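Local coordinates for protein lysozyme (PDB 4PJ2) that hydrolyses the beta-1,4 linkages of bacterial peptidoglycan, lysing Gram-positive cells, and also cleaves chitin, at residues G4-Q8 against R9-C13. Sequence-based numbering, arbitrary orientation.
Sequences GIVSQ and RCLSC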
loop_
_atom_site.group_PDB
_atom_site.type_symbol
_atom_site.label_atom_id
_atom_site.label_comp_id
_atom_site.label_asym_id
_atom_site.label_seq_id
_atom_site.Cartn_x
_atom_site.Cartn_y
_atom_site.Cartn_z
ATOM N N GLY D 4 -9.508 -22.456 -6.116
ATOM C CA GLY D 4 -9.131 -21.381 -7.022
ATOM C C GLY D 4 -7.737 -21.623 -7.561
ATOM O O GLY D 4 -7.269 -22.752 -7.577
ATOM N N ILE D 5 -7.055 -20.571 -7.997
ATOM C CA ILE D 5 -5.762 -20.766 -8.645
ATOM C C ILE D 5 -4.619 -21.064 -7.685
ATOM O O ILE D 5 -3.577 -21.554 -8.101
ATOM C CB ILE D 5 -5.375 -19.580 -9.537
ATOM C CG1 ILE D 5 -5.159 -18.302 -8.732
ATOM C CG2 ILE D 5 -6.448 -19.396 -10.615
ATOM C CD1 ILE D 5 -4.685 -17.157 -9.599
ATOM N N VAL D 6 -4.805 -20.768 -6.403
ATOM C CA VAL D 6 -3.773 -21.050 -5.412
ATOM C C VAL D 6 -3.989 -22.461 -4.858
ATOM O O VAL D 6 -5.116 -22.811 -4.532
ATOM C CB VAL D 6 -3.803 -20.027 -4.254
ATOM C CG1 VAL D 6 -2.602 -20.255 -3.325
ATOM C CG2 VAL D 6 -3.830 -18.596 -4.804
ATOM N N SER D 7 -2.916 -23.250 -4.740
ATOM C CA SER D 7 -3.006 -24.622 -4.231
ATOM C C SER D 7 -3.296 -24.624 -2.730
ATOM O O SER D 7 -2.977 -23.681 -2.005
ATOM C CB SER D 7 -1.698 -25.386 -4.485
ATOM O OG SER D 7 -0.703 -25.022 -3.526
ATOM N N GLN D 8 -3.894 -25.711 -2.263
ATOM C CA GLN D 8 -4.209 -25.876 -0.853
ATOM C C GLN D 8 -2.964 -25.859 0.021
ATOM O O GLN D 8 -2.965 -25.240 1.076
ATOM C CB GLN D 8 -4.985 -27.170 -0.630
ATOM C CG GLN D 8 -6.348 -27.162 -1.269
ATOM C CD GLN D 8 -7.278 -26.150 -0.647
ATOM O OE1 GLN D 8 -7.558 -26.204 0.546
ATOM N NE2 GLN D 8 -7.733 -25.191 -1.449
ATOM N N ARG D 9 -1.889 -26.505 -0.418
ATOM C CA ARG D 9 -0.668 -26.514 0.395
ATOM C C ARG D 9 -0.086 -25.103 0.491
ATOM O O ARG D 9 0.399 -24.681 1.544
ATOM C CB ARG D 9 0.363 -27.485 -0.170
ATOM C CG ARG D 9 -0.030 -28.948 0.008
ATOM C CD ARG D 9 0.953 -29.896 -0.658
ATOM N NE ARG D 9 0.342 -31.201 -0.896
ATOM C CZ ARG D 9 0.852 -32.143 -1.685
ATOM N NH1 ARG D 9 1.999 -31.936 -2.324
ATOM N NH2 ARG D 9 0.210 -33.298 -1.841
ATOM N N CYS D 10 -0.161 -24.352 -0.601
ATOM C CA CYS D 10 0.356 -22.998 -0.594
ATOM C C CYS D 10 -0.433 -22.139 0.369
ATOM O O CYS D 10 0.150 -21.410 1.183
ATOM C CB CYS D 10 0.271 -22.398 -1.993
ATOM S SG CYS D 10 0.778 -20.649 -2.085
ATOM N N LEU D 11 -1.756 -22.251 0.319
ATOM C CA LEU D 11 -2.602 -21.515 1.243
ATOM C C LEU D 11 -2.294 -21.873 2.693
ATOM O O LEU D 11 -2.222 -21.007 3.545
ATOM C CB LEU D 11 -4.082 -21.741 0.941
ATOM C CG LEU D 11 -4.625 -21.021 -0.313
ATOM C CD1 LEU D 11 -6.049 -21.427 -0.590
ATOM C CD2 LEU D 11 -4.570 -19.509 -0.172
ATOM N N SER D 12 -2.090 -23.150 2.978
ATOM C CA SER D 12 -1.735 -23.575 4.320
ATOM C C SER D 12 -0.430 -22.917 4.777
ATOM O O SER D 12 -0.322 -22.438 5.912
ATOM C CB SER D 12 -1.632 -25.107 4.348
ATOM O OG SER D 12 -1.203 -25.587 5.618
ATOM N N CYS D 13 0.572 -22.914 3.907
ATOM C CA CYS D 13 1.848 -22.313 4.252
ATOM C C CYS D 13 1.720 -20.815 4.483
ATOM O O CYS D 13 2.316 -20.282 5.427
ATOM C CB CYS D 13 2.896 -22.631 3.182
ATOM S SG CYS D 13 3.368 -24.387 3.146
#
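S7 is the N-cap of helix 8-19, the first helix of this invertebrate-type lysozyme: its OG accepts the C10 N-H at 3.0 Å (N-H...O 154°). With chi1 at 78°, OG sits between the backbone N and carbonyl carbon of its own residue, which places it facing the C10 N-H and 3.2 Å from C10 CB. The same oxygen is also hydrogen-bonded to O of the C-terminal residue Q122, which joins the helix start to that end of the chain. Regular i to i+4 hydrogen bonds then begin, L11 N to S7 O at 3.0 Å and S12 N to Q8 O at 3.0 Å. The Q8 side chain, bent at chi2, folds back to the N-terminal residues: OE1 is hydrogen-bonded to F1 N and NE2 to A2 O. Ahead of the cap, V6 supplies the apolar contact. C10 SG is in a disulfide with C86, while V6 packs on M73 and F89 and L11 on V69 and Q70, so the loop and first turn both pack against helix 62-76, and V6 alone of the two meets helix 86-95. V6 CG1, anti to the backbone N, touches both C10 SG at 3.6 Å and L11 CG at 3.7 Å. The V6 and L11 side chains meet at about a right angle, with L11 CD2 3.8 Å from V6 CG1.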